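Long-range contacts in PUA domain-containing protein (Aeropyrum pernix, PDB 2CX0), which is of unknown function but carries a PUA domain and so probably binds RNA, perhaps in connection with translation initiation: residues L111-V116 with E158-R163; V142-V147 with A164-H169; A5-L10 with L175-Q180; L13-L18 with D44-K49. One frame throughout, in Å; residues are numbered along the deposited sequence.

Contact 1: residues L111-V116 with E158-R163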
loop_
_atom_site.group_PDB
_atom_site.type_symbol
_atom_site.label_atom_id
_atom_site.label_comp_id
_atom_site.label_asym_id
_atom_site.label_seq_id
_atom_site.Cartn_x
_atom_site.Cartn_y
_atom_site.Cartn_z
ATOM N N LEU A 111 -4.428 -2.388 -12.506
ATOM C CA LEU A 111 -5.081 -1.187 -13.047
ATOM C C LEU A 111 -4.675 -0.944 -14.516
ATOM O O LEU A 111 -3.517 -0.756 -14.829
ATOM C CB LEU A 111 -4.761 0.068 -12.188
ATOM C CG LEU A 111 -5.218 1.428 -12.758
ATOM C CD1 LEU A 111 -6.804 1.420 -12.895
ATOM C CD2 LEU A 111 -4.703 2.579 -11.795
HETATM N N MSE A 112 -5.652 -1.014 -15.414
HETATM C CA MSE A 112 -5.372 -0.721 -16.816
HETATM C C MSE A 112 -5.648 0.782 -17.095
HETATM O O MSE A 112 -6.499 1.427 -16.486
HETATM C CB MSE A 112 -6.247 -1.602 -17.688
HETATM C CG MSE A 112 -6.324 -3.055 -17.225
HETATM SE SE MSE A 112 -4.600 -3.924 -17.278
HETATM C CE MSE A 112 -4.531 -4.034 -19.081
ATOM N N ILE A 113 -4.905 1.326 -18.049
ATOM C CA ILE A 113 -4.998 2.704 -18.438
ATOM C C ILE A 113 -6.421 3.247 -18.707
ATOM O O ILE A 113 -6.740 4.383 -18.344
ATOM C CB ILE A 113 -4.112 2.930 -19.678
ATOM C CG1 ILE A 113 -2.629 2.725 -19.275
ATOM C CG2 ILE A 113 -4.338 4.392 -20.247
ATOM C CD1 ILE A 113 -1.694 2.510 -20.524
ATOM N N PRO A 114 -7.288 2.439 -19.335
ATOM C CA PRO A 114 -8.633 2.960 -19.597
ATOM C C PRO A 114 -9.438 3.293 -18.347
ATOM O O PRO A 114 -10.395 4.039 -18.454
ATOM C CB PRO A 114 -9.298 1.850 -20.411
ATOM C CG PRO A 114 -8.133 1.227 -21.145
ATOM C CD PRO A 114 -7.071 1.141 -20.004
ATOM N N GLY A 115 -9.099 2.723 -17.191
ATOM C CA GLY A 115 -9.827 3.052 -15.947
ATOM C C GLY A 115 -9.230 4.274 -15.247
ATOM O O GLY A 115 -9.740 4.728 -14.216
ATOM N N VAL A 116 -8.159 4.852 -15.801
ATOM C CA VAL A 116 -7.552 6.006 -15.156
ATOM C C VAL A 116 -8.202 7.299 -15.613
ATOM O O VAL A 116 -8.390 7.500 -16.807
ATOM C CB VAL A 116 -6.015 6.054 -15.466
ATOM C CG1 VAL A 116 -5.412 7.391 -14.925
ATOM C CG2 VAL A 116 -5.317 4.812 -14.840
ATOM N N GLU A 158 -6.224 9.444 -23.907
ATOM C CA GLU A 158 -6.498 8.751 -25.154
ATOM C C GLU A 158 -7.242 7.455 -24.852
ATOM O O GLU A 158 -7.734 6.794 -25.752
ATOM C CB GLU A 158 -5.170 8.338 -25.818
ATOM C CG GLU A 158 -4.211 9.493 -26.021
ATOM C CD GLU A 158 -2.790 9.042 -26.346
ATOM O OE1 GLU A 158 -1.952 9.936 -26.582
ATOM O OE2 GLU A 158 -2.512 7.809 -26.368
ATOM N N LYS A 159 -7.309 7.090 -23.578
ATOM C CA LYS A 159 -7.871 5.781 -23.164
ATOM C C LYS A 159 -7.171 4.623 -23.911
ATOM O O LYS A 159 -7.784 3.683 -24.408
ATOM C CB LYS A 159 -9.403 5.688 -23.300
ATOM C CG LYS A 159 -10.067 6.741 -22.480
ATOM C CD LYS A 159 -9.873 6.527 -21.012
ATOM C CE LYS A 159 -10.472 7.728 -20.271
ATOM N NZ LYS A 159 -10.491 7.519 -18.815
ATOM N N ALA A 160 -5.858 4.734 -23.988
ATOM C CA ALA A 160 -4.998 3.696 -24.574
ATOM C C ALA A 160 -5.167 2.398 -23.750
ATOM O O ALA A 160 -5.471 2.462 -22.535
ATOM C CB ALA A 160 -3.552 4.150 -24.442
ATOM N N ARG A 161 -4.956 1.239 -24.370
ATOM C CA ARG A 161 -5.050 -0.044 -23.645
ATOM C C ARG A 161 -3.681 -0.421 -23.062
ATOM O O ARG A 161 -2.623 -0.069 -23.629
ATOM C CB ARG A 161 -5.521 -1.161 -24.552
ATOM C CG ARG A 161 -7.068 -1.215 -24.763
ATOM C CD ARG A 161 -7.678 0.146 -25.043
ATOM N NE ARG A 161 -9.100 -0.022 -25.376
ATOM C CZ ARG A 161 -10.005 0.957 -25.452
ATOM N NH1 ARG A 161 -9.674 2.206 -25.203
ATOM N NH2 ARG A 161 -11.247 0.675 -25.823
ATOM N N GLY A 162 -3.697 -1.146 -21.952
ATOM C CA GLY A 162 -2.419 -1.522 -21.343
ATOM C C GLY A 162 -2.438 -1.341 -19.825
ATOM O O GLY A 162 -3.307 -0.650 -19.293
ATOM N N ARG A 163 -1.451 -1.929 -19.136
ATOM C CA ARG A 163 -1.380 -1.838 -17.703
ATOM C C ARG A 163 -0.753 -0.511 -17.234
ATOM O O ARG A 163 0.293 -0.070 -17.711
ATOM C CB ARG A 163 -0.589 -3.033 -17.140
ATOM C CG ARG A 163 -0.718 -3.234 -15.573
ATOM C CD ARG A 163 -0.488 -4.728 -15.270
ATOM N NE ARG A 163 0.929 -5.033 -15.371
ATOM C CZ ARG A 163 1.441 -6.243 -15.207
ATOM N NH1 ARG A 163 0.648 -7.277 -14.976
ATOM N NH2 ARG A 163 2.740 -6.374 -15.153
HETATM O O HOH W 1 -12.577 6.091 -17.656
#
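Ile113, Pro114 and Lys159 bury the largest areas where the 3-10 turn 113-115 meets the chain leaving helix 149-158. Ile113 is held through its backbone, and its side chain packs on two carbonyl oxygens. Its N-H gives a straight hydrogen bond to Gly162 O (2.8 Å, 166° at the hydrogen), with the donor nearly along the C=O axis, while its CB and CG2 both press on Ala160 O, CG2 at 3.2 Å. CG1 stands anti to the carbonyl carbon (chi1 -66°) and lies 3.4 Å from Gly162 O. Beyond the segments Ile113 packs on Leu152 and Leu155 of the helix. The Pro114 ring lays CG and CD against Ala160 O, with CG also 4.1 Å from Arg161 CD. Lys159, the C-prime residue of the Schellman motif that ends the helix, sends its chain back toward Pro114. Its NZ donates to Val116 O (2.9 Å) from above the carbonyl plane, 37° out of it. The exposed selenomethionine Met112 places CE 3.5 Å from Gly162 C. The ammonium thus holds Val116 O directly and Pro114 O by way of a water, tying both to the helix end, and its charge would probably polarise the Val116 carbonyl.

Contact 2: residues V142-V147 with A164-H169; sequences VGVAEV and AVRRVH
The Arg166 guanidinium has Val144 CB over one face, 4.0 Å above the plane and offset toward the rim, and Glu146 OE2 at its edge. Strands 138-145 and 163-170 belong to the mixed sheet of the PUA domain, running antiparallel with a classic beta bulge at Val168 and His169, both of which face Val142. Arg166 and Val144 lie side by side, pointing the same way. Glu146 crosses Arg166 at about a right angle, the carboxylate and guanidinium planes 84° apart, and OE2 to NE is a long salt bridge at 3.8 Å. A water joins OE2 to Arg166 NH2, but the stronger partner of this carboxylate is Arg163. Val168 CG2, anti to its own carbonyl carbon, touches Val144 CG2 at 3.9 Å, and Tyr77 of strand 76-78 packs on both valines. Gly143 lets the strands close up: its CA sits 3.1 Å from Arg166 O in a CA-H...O contact, with Val165 CG1 against its carbonyl carbon. Paired bonds link Val144 with Arg166, and Glu146 N adds one to Ala164 O. At the bulge, Val142 O accepts two N-H groups, from Val168 and from His169, each at 2.9 Å.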
loop_
_atom_site.group_PDB
_atom_site.type_symbol
_atom_site.label_atom_id
_atom_site.label_comp_id
_atom_site.label_asym_id
_atom_site.label_seq_id
_atom_site.Cartn_x
_atom_site.Cartn_y
_atom_site.Cartn_z
ATOM N N VAL A 142 -2.462 -0.446 -3.747
ATOM C CA VAL A 142 -1.089 0.058 -3.687
ATOM C C VAL A 142 -0.333 -0.825 -4.666
ATOM O O VAL A 142 -0.526 -2.040 -4.636
ATOM C CB VAL A 142 -0.478 -0.115 -2.235
ATOM C CG1 VAL A 142 0.999 0.012 -2.294
ATOM C CG2 VAL A 142 -1.060 1.056 -1.312
ATOM N N GLY A 143 0.513 -0.215 -5.491
ATOM C CA GLY A 143 1.271 -0.973 -6.464
ATOM C C GLY A 143 2.438 -0.235 -7.129
ATOM O O GLY A 143 2.950 0.781 -6.637
ATOM N N VAL A 144 2.871 -0.789 -8.263
ATOM C CA VAL A 144 4.014 -0.262 -8.941
ATOM C C VAL A 144 3.639 0.349 -10.277
ATOM O O VAL A 144 2.971 -0.292 -11.105
ATOM C CB VAL A 144 5.064 -1.410 -9.138
ATOM C CG1 VAL A 144 6.348 -0.843 -9.840
ATOM C CG2 VAL A 144 5.392 -2.072 -7.787
ATOM N N ALA A 145 4.073 1.589 -10.491
ATOM C CA ALA A 145 3.750 2.259 -11.752
ATOM C C ALA A 145 4.445 1.501 -12.896
ATOM O O ALA A 145 5.614 1.162 -12.801
ATOM C CB ALA A 145 4.239 3.737 -11.742
ATOM N N GLU A 146 3.713 1.247 -13.972
ATOM C CA GLU A 146 4.267 0.594 -15.160
ATOM C C GLU A 146 4.650 1.597 -16.225
ATOM O O GLU A 146 5.256 1.230 -17.238
ATOM C CB GLU A 146 3.267 -0.362 -15.774
ATOM C CG GLU A 146 3.054 -1.568 -14.912
ATOM C CD GLU A 146 3.635 -2.850 -15.511
ATOM O OE1 GLU A 146 3.602 -3.011 -16.754
ATOM O OE2 GLU A 146 4.095 -3.710 -14.745
ATOM N N VAL A 147 4.282 2.849 -16.021
ATOM C CA VAL A 147 4.641 3.915 -16.970
ATOM C C VAL A 147 4.973 5.181 -16.197
ATOM O O VAL A 147 4.530 5.335 -15.055
ATOM C CB VAL A 147 3.492 4.212 -17.942
ATOM C CG1 VAL A 147 3.334 3.034 -18.892
ATOM C CG2 VAL A 147 2.200 4.471 -17.180
ATOM N N ALA A 164 -1.434 0.144 -16.312
ATOM C CA ALA A 164 -0.932 1.389 -15.753
ATOM C C ALA A 164 -0.176 1.114 -14.431
ATOM O O ALA A 164 0.928 1.683 -14.188
ATOM C CB ALA A 164 -2.115 2.358 -15.482
ATOM N N VAL A 165 -0.772 0.275 -13.581
ATOM C CA VAL A 165 -0.149 -0.023 -12.254
ATOM C C VAL A 165 -0.320 -1.507 -11.933
ATOM O O VAL A 165 -1.420 -2.081 -12.045
ATOM C CB VAL A 165 -0.858 0.780 -11.099
ATOM C CG1 VAL A 165 -0.244 0.455 -9.705
ATOM C CG2 VAL A 165 -0.805 2.326 -11.436
ATOM N N ARG A 166 0.780 -2.107 -11.525
ATOM C CA ARG A 166 0.784 -3.505 -11.156
ATOM C C ARG A 166 0.371 -3.574 -9.698
ATOM O O ARG A 166 1.002 -2.965 -8.806
ATOM C CB ARG A 166 2.188 -4.121 -11.403
ATOM C CG ARG A 166 2.296 -5.580 -10.975
ATOM C CD ARG A 166 3.479 -6.286 -11.616
ATOM N NE ARG A 166 4.736 -5.555 -11.492
ATOM C CZ ARG A 166 5.479 -5.529 -10.389
ATOM N NH1 ARG A 166 5.066 -6.198 -9.318
ATOM N NH2 ARG A 166 6.647 -4.864 -10.362
ATOM N N ARG A 167 -0.695 -4.337 -9.456
ATOM C CA ARG A 167 -1.206 -4.500 -8.103
ATOM C C ARG A 167 -0.195 -5.166 -7.119
ATOM O O ARG A 167 0.452 -6.155 -7.474
ATOM C CB ARG A 167 -2.520 -5.356 -8.156
ATOM C CG ARG A 167 -2.970 -5.823 -6.749
ATOM C CD ARG A 167 -3.660 -7.204 -6.794
ATOM N NE ARG A 167 -2.688 -8.262 -7.128
ATOM C CZ ARG A 167 -2.644 -8.936 -8.270
ATOM N NH1 ARG A 167 -3.519 -8.702 -9.230
ATOM N NH2 ARG A 167 -1.683 -9.828 -8.459
ATOM N N VAL A 168 0.002 -4.583 -5.934
ATOM C CA VAL A 168 0.820 -5.237 -4.899
ATOM C C VAL A 168 -0.105 -5.581 -3.692
ATOM O O VAL A 168 -0.106 -6.690 -3.159
ATOM C CB VAL A 168 1.954 -4.333 -4.455
ATOM C CG1 VAL A 168 2.613 -4.846 -3.109
ATOM C CG2 VAL A 168 3.000 -4.278 -5.622
ATOM N N HIS A 169 -0.917 -4.620 -3.276
ATOM C CA HIS A 169 -1.827 -4.803 -2.141
ATOM C C HIS A 169 -3.126 -4.045 -2.444
ATOM O O HIS A 169 -3.094 -2.902 -2.985
ATOM C CB HIS A 169 -1.176 -4.274 -0.853
ATOM C CG HIS A 169 -2.140 -4.055 0.274
ATOM N ND1 HIS A 169 -2.309 -2.834 0.896
ATOM C CD2 HIS A 169 -2.919 -4.932 0.949
ATOM C CE1 HIS A 169 -3.159 -2.975 1.920
ATOM N NE2 HIS A 169 -3.539 -4.242 1.967
HETATM O O HOH W 2 6.728 -2.933 -12.974
#

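Contact 3: residues A5-L10 with L175-Q180; sequences ARLVGL and LWELAQ
Glu177 of helix 174-183 meets Arg6 and Leu7 in the beta hairpin turn that joins strands 2-5 and 9-17, so this contact seats the C-terminal helix, whose Leu175 packs on Ile59 and Phe69, on the first hairpin of the N-terminal antiparallel sheet. Glu177 does most of the work. Its CB rests 3.2 Å from Arg6 O, and its CG touches Leu7 CD1 at 3.6 Å, the two side chains crossing at about a right angle. The bend at chi2 (-67°) turns CD toward Arg6, whose chain the glutamate crosses obliquely, with OE2 3.8 Å from Arg6 CD. OE1 sits at the edge of the Arg6 guanidinium, in its plane, but the salt bridge to NH1 is long at 3.9 Å, and the carboxylate and guanidinium planes are 66° apart. The backbone of Glu177 takes part too, its O lying 3.8 Å from Ala5 CB. Next comes Leu178, whose CB approaches Val8 CG2 at 4.4 Å, with Tyr57 of strand 56-62 packed against both residues. One water sits at the junction, held mainly by Glu177: it donates to OE1 at 2.7 Å and to O at 2.9 Å of that residue, and accepts weakly from Arg6 N.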
loop_
_atom_site.group_PDB
_atom_site.type_symbol
_atom_site.label_atom_id
_atom_site.label_comp_id
_atom_site.label_asym_id
_atom_site.label_seq_id
_atom_site.Cartn_x
_atom_site.Cartn_y
_atom_site.Cartn_z
ATOM N N ALA A 5 -9.456 -13.141 11.917
ATOM C CA ALA A 5 -9.818 -12.206 10.848
ATOM C C ALA A 5 -10.644 -12.836 9.767
ATOM O O ALA A 5 -10.591 -14.046 9.567
ATOM C CB ALA A 5 -8.546 -11.591 10.211
ATOM N N ARG A 6 -11.412 -12.012 9.089
ATOM C CA ARG A 6 -12.156 -12.526 7.952
ATOM C C ARG A 6 -11.096 -12.984 6.930
ATOM O O ARG A 6 -9.972 -12.444 6.900
ATOM C CB ARG A 6 -13.051 -11.416 7.354
ATOM C CG ARG A 6 -13.552 -11.716 5.986
ATOM C CD ARG A 6 -14.545 -10.643 5.478
ATOM N NE ARG A 6 -15.744 -10.517 6.318
ATOM C CZ ARG A 6 -15.932 -9.564 7.230
ATOM N NH1 ARG A 6 -14.989 -8.645 7.413
ATOM N NH2 ARG A 6 -17.053 -9.529 7.951
ATOM N N LEU A 7 -11.438 -14.015 6.144
ATOM C CA LEU A 7 -10.570 -14.558 5.074
ATOM C C LEU A 7 -9.482 -15.445 5.594
ATOM O O LEU A 7 -9.474 -16.692 5.313
ATOM C CB LEU A 7 -9.853 -13.452 4.195
ATOM C CG LEU A 7 -10.605 -12.899 3.016
ATOM C CD1 LEU A 7 -9.632 -12.030 2.118
ATOM C CD2 LEU A 7 -11.127 -14.052 2.149
ATOM N N VAL A 8 -8.559 -14.835 6.356
ATOM C CA VAL A 8 -7.422 -15.565 6.865
ATOM C C VAL A 8 -7.734 -16.401 8.105
ATOM O O VAL A 8 -6.964 -17.374 8.360
ATOM C CB VAL A 8 -6.213 -14.599 7.156
ATOM C CG1 VAL A 8 -5.844 -13.832 5.869
ATOM C CG2 VAL A 8 -6.611 -13.576 8.212
ATOM N N GLY A 9 -8.760 -16.027 8.879
ATOM C CA GLY A 9 -9.062 -16.822 10.049
ATOM C C GLY A 9 -8.223 -16.560 11.280
ATOM O O GLY A 9 -7.732 -15.461 11.498
ATOM N N LEU A 10 -8.036 -17.589 12.096
ATOM C CA LEU A 10 -7.282 -17.437 13.331
ATOM C C LEU A 10 -5.799 -17.143 13.080
ATOM O O LEU A 10 -5.172 -17.766 12.219
ATOM C CB LEU A 10 -7.438 -18.716 14.158
ATOM C CG LEU A 10 -6.616 -18.720 15.432
ATOM C CD1 LEU A 10 -7.422 -17.992 16.548
ATOM C CD2 LEU A 10 -6.289 -20.189 15.787
ATOM N N LEU A 175 -3.859 -9.688 3.232
ATOM C CA LEU A 175 -3.105 -8.781 4.100
ATOM C C LEU A 175 -4.037 -7.666 4.626
ATOM O O LEU A 175 -3.948 -7.279 5.817
ATOM C CB LEU A 175 -1.894 -8.161 3.362
ATOM C CG LEU A 175 -1.151 -6.996 4.065
ATOM C CD1 LEU A 175 -0.477 -7.496 5.363
ATOM C CD2 LEU A 175 -0.088 -6.457 3.178
ATOM N N TRP A 176 -4.936 -7.179 3.743
ATOM C CA TRP A 176 -5.855 -6.115 4.134
ATOM C C TRP A 176 -6.731 -6.596 5.307
ATOM O O TRP A 176 -6.906 -5.856 6.308
ATOM C CB TRP A 176 -6.773 -5.736 2.963
ATOM C CG TRP A 176 -7.562 -4.515 3.287
ATOM C CD1 TRP A 176 -7.137 -3.229 3.203
ATOM C CD2 TRP A 176 -8.858 -4.483 3.857
ATOM N NE1 TRP A 176 -8.093 -2.374 3.711
ATOM C CE2 TRP A 176 -9.169 -3.119 4.111
ATOM C CE3 TRP A 176 -9.799 -5.473 4.173
ATOM C CZ2 TRP A 176 -10.392 -2.713 4.669
ATOM C CZ3 TRP A 176 -11.029 -5.077 4.729
ATOM C CH2 TRP A 176 -11.312 -3.709 4.971
ATOM N N GLU A 177 -7.240 -7.829 5.215
ATOM C CA GLU A 177 -8.130 -8.333 6.263
ATOM C C GLU A 177 -7.378 -8.531 7.564
ATOM O O GLU A 177 -7.861 -8.193 8.619
ATOM C CB GLU A 177 -8.816 -9.655 5.839
ATOM C CG GLU A 177 -9.817 -9.488 4.672
ATOM C CD GLU A 177 -11.069 -8.668 5.006
ATOM O OE1 GLU A 177 -11.325 -8.266 6.167
ATOM O OE2 GLU A 177 -11.837 -8.419 4.076
ATOM N N LEU A 178 -6.191 -9.107 7.462
ATOM C CA LEU A 178 -5.377 -9.290 8.630
ATOM C C LEU A 178 -5.064 -7.906 9.288
ATOM O O LEU A 178 -5.168 -7.739 10.532
ATOM C CB LEU A 178 -4.093 -10.011 8.217
ATOM C CG LEU A 178 -3.053 -9.994 9.358
ATOM C CD1 LEU A 178 -3.591 -10.783 10.584
ATOM C CD2 LEU A 178 -1.758 -10.650 8.809
ATOM N N ALA A 179 -4.698 -6.930 8.463
ATOM C CA ALA A 179 -4.339 -5.589 8.975
ATOM C C ALA A 179 -5.524 -4.910 9.637
ATOM O O ALA A 179 -5.344 -4.273 10.687
ATOM C CB ALA A 179 -3.775 -4.683 7.877
ATOM N N GLN A 180 -6.723 -5.083 9.066
ATOM C CA GLN A 180 -7.937 -4.513 9.646
ATOM C C GLN A 180 -8.141 -5.021 11.075
ATOM O O GLN A 180 -8.530 -4.266 11.964
ATOM C CB GLN A 180 -9.173 -4.942 8.864
ATOM C CG GLN A 180 -9.528 -4.075 7.745
ATOM C CD GLN A 180 -9.741 -2.657 8.200
ATOM O OE1 GLN A 180 -8.784 -1.895 8.249
ATOM N NE2 GLN A 180 -10.994 -2.294 8.563
HETATM O O HOH W 3 -10.706 -8.765 8.706
#

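Contact 4: residues L13-L18 with D44-K49; sequences LEARAL and DLRLVK
Glu14 with Lys49 and Arg16 with Leu47 form the hydrogen-bonded pairs of an antiparallel ladder, its strand axes 4.6 Å apart at closest, which Leu18 N prolongs with a bond to Leu45 O. Between them, Ala15 faces Val48 in a non-hydrogen-bonded pair, and Ala15 CA approaches Leu47 O at 3.2 Å. Val48 also meets Leu13, CG1 to CD2 at 3.9 Å. On the side of Glu14 and Arg16, the Arg16 CG lies between the backbone N and the carbonyl carbon (chi1 68°), and the extended chain runs side by side with Leu47. Leu47 CD2 comes over one face of the guanidinium, 3.8 Å from NH2. Leu18 CD1 reaches Leu47 CB at 3.7 Å, and its CD2 lies 4.0 Å from Leu45 CB. The polar end of Arg16 is held by a salt bridge to Glu22, and NH1 adds a weak bond to Ala17 O. Glu14 OE1 and Lys49 NZ make only a long salt bridge, 3.9 Å. The Arg46 guanidinium instead lies flat over the backbone of the facing strand, with Arg16 C 3.9 Å above its centre. Strand 45-51 continues the sheet to strand 56-62 on its far side from 9-17, while Leu45 packs against Arg23 and Leu26 of helix 20-30.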
loop_
_atom_site.group_PDB
_atom_site.type_symbol
_atom_site.label_atom_id
_atom_site.label_comp_id
_atom_site.label_asym_id
_atom_site.label_seq_id
_atom_site.Cartn_x
_atom_site.Cartn_y
_atom_site.Cartn_z
ATOM N N LEU A 13 -0.135 -14.306 17.009
ATOM C CA LEU A 13 0.754 -13.173 16.838
ATOM C C LEU A 13 1.933 -13.114 17.805
ATOM O O LEU A 13 1.831 -13.517 18.940
ATOM C CB LEU A 13 -0.045 -11.889 16.977
ATOM C CG LEU A 13 -0.704 -11.260 15.753
ATOM C CD1 LEU A 13 -1.641 -12.198 15.108
ATOM C CD2 LEU A 13 -1.436 -10.019 16.200
ATOM N N GLU A 14 3.051 -12.604 17.300
ATOM C CA GLU A 14 4.276 -12.371 18.062
ATOM C C GLU A 14 4.673 -10.935 17.725
ATOM O O GLU A 14 4.831 -10.623 16.547
ATOM C CB GLU A 14 5.406 -13.281 17.610
ATOM C CG GLU A 14 5.387 -14.623 18.236
ATOM C CD GLU A 14 6.717 -15.323 18.083
ATOM O OE1 GLU A 14 7.235 -15.344 16.941
ATOM O OE2 GLU A 14 7.236 -15.840 19.100
ATOM N N ALA A 15 4.812 -10.058 18.726
ATOM C CA ALA A 15 5.157 -8.654 18.460
ATOM C C ALA A 15 6.421 -8.284 19.241
ATOM O O ALA A 15 6.686 -8.875 20.279
ATOM C CB ALA A 15 4.006 -7.749 18.908
ATOM N N ARG A 16 7.204 -7.335 18.736
ATOM C CA ARG A 16 8.397 -6.871 19.455
ATOM C C ARG A 16 8.716 -5.472 18.947
ATOM O O ARG A 16 8.294 -5.059 17.877
ATOM C CB ARG A 16 9.615 -7.791 19.239
ATOM C CG ARG A 16 10.172 -7.777 17.855
ATOM C CD ARG A 16 11.446 -8.585 17.787
ATOM N NE ARG A 16 12.064 -8.629 16.452
ATOM C CZ ARG A 16 12.746 -7.634 15.905
ATOM N NH1 ARG A 16 12.907 -6.479 16.554
ATOM N NH2 ARG A 16 13.335 -7.814 14.737
ATOM N N ALA A 17 9.460 -4.724 19.751
ATOM C CA ALA A 17 9.856 -3.364 19.397
ATOM C C ALA A 17 10.936 -3.490 18.370
ATOM O O ALA A 17 11.616 -4.526 18.314
ATOM C CB ALA A 17 10.350 -2.612 20.664
ATOM N N LEU A 18 11.023 -2.525 17.447
ATOM C CA LEU A 18 12.109 -2.552 16.464
ATOM C C LEU A 18 13.308 -2.020 17.223
ATOM O O LEU A 18 13.175 -1.136 18.069
ATOM C CB LEU A 18 11.878 -1.567 15.285
ATOM C CG LEU A 18 11.393 -2.143 13.956
ATOM C CD1 LEU A 18 10.180 -2.956 14.177
ATOM C CD2 LEU A 18 11.120 -0.985 12.977
ATOM N N ASP A 44 6.140 5.067 17.865
ATOM C CA ASP A 44 6.372 3.728 18.362
ATOM C C ASP A 44 6.287 2.725 17.180
ATOM O O ASP A 44 5.213 2.531 16.548
ATOM C CB ASP A 44 5.289 3.428 19.355
ATOM C CG ASP A 44 5.572 2.211 20.151
ATOM O OD1 ASP A 44 6.538 1.480 19.822
ATOM O OD2 ASP A 44 4.818 1.968 21.112
ATOM N N LEU A 45 7.402 2.077 16.913
ATOM C CA LEU A 45 7.521 1.143 15.789
ATOM C C LEU A 45 7.685 -0.263 16.326
ATOM O O LEU A 45 8.602 -0.535 17.108
ATOM C CB LEU A 45 8.750 1.510 14.947
ATOM C CG LEU A 45 8.711 2.407 13.703
ATOM C CD1 LEU A 45 7.553 3.417 13.781
ATOM C CD2 LEU A 45 10.110 3.090 13.525
ATOM N N ARG A 46 6.796 -1.158 15.921
ATOM C CA ARG A 46 6.866 -2.548 16.350
ATOM C C ARG A 46 6.719 -3.477 15.137
ATOM O O ARG A 46 6.111 -3.138 14.120
ATOM C CB ARG A 46 5.749 -2.849 17.376
ATOM C CG ARG A 46 5.785 -1.965 18.647
ATOM C CD ARG A 46 4.705 -2.342 19.676
ATOM N NE ARG A 46 4.855 -3.691 20.235
ATOM C CZ ARG A 46 5.734 -4.053 21.174
ATOM N NH1 ARG A 46 6.595 -3.170 21.697
ATOM N NH2 ARG A 46 5.729 -5.301 21.610
ATOM N N LEU A 47 7.256 -4.655 15.270
ATOM C CA LEU A 47 7.179 -5.662 14.233
ATOM C C LEU A 47 6.227 -6.729 14.738
ATOM O O LEU A 47 6.471 -7.340 15.810
ATOM C CB LEU A 47 8.542 -6.300 13.995
ATOM C CG LEU A 47 8.573 -7.421 12.959
ATOM C CD1 LEU A 47 8.372 -6.799 11.517
ATOM C CD2 LEU A 47 9.924 -8.096 13.053
ATOM N N VAL A 48 5.140 -6.918 13.995
ATOM C CA VAL A 48 4.141 -7.939 14.334
ATOM C C VAL A 48 4.226 -9.088 13.312
ATOM O O VAL A 48 4.156 -8.862 12.098
ATOM C CB VAL A 48 2.745 -7.358 14.252
ATOM C CG1 VAL A 48 1.712 -8.412 14.528
ATOM C CG2 VAL A 48 2.653 -6.170 15.219
ATOM N N LYS A 49 4.426 -10.294 13.796
ATOM C CA LYS A 49 4.468 -11.485 12.930
ATOM C C LYS A 49 3.177 -12.271 13.209
ATOM O O LYS A 49 2.865 -12.554 14.374
ATOM C CB LYS A 49 5.649 -12.358 13.286
ATOM C CG LYS A 49 6.952 -11.908 12.677
ATOM C CD LYS A 49 8.029 -12.984 12.836
ATOM C CE LYS A 49 8.899 -12.747 14.068
ATOM N NZ LYS A 49 9.805 -13.948 14.361
#

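Contacts 1 and 2 are neighbours in the PUA domain, their centres 12 Å apart: strand 163-170 pairs with 111-112 on one side and 138-145 on the other. They share a salt bridge from Arg163 NH2 to Glu146 OE2 (3.0 Å), and Ala164 CB packs against Ile113 CG1. Contacts 3 and 4 have centres 17 Å apart and both use strand 9-17 of the N-terminal sheet. Contact 2 touches contact 3, where His169 NE2 lies 3.7 Å from Trp176 CA, and the helix that follows strand 163-170 packs on the N-terminal hairpin in contact 3. Contacts 1 and 4 sit on opposite sides of the chain's centre, about 39 Å apart between centres.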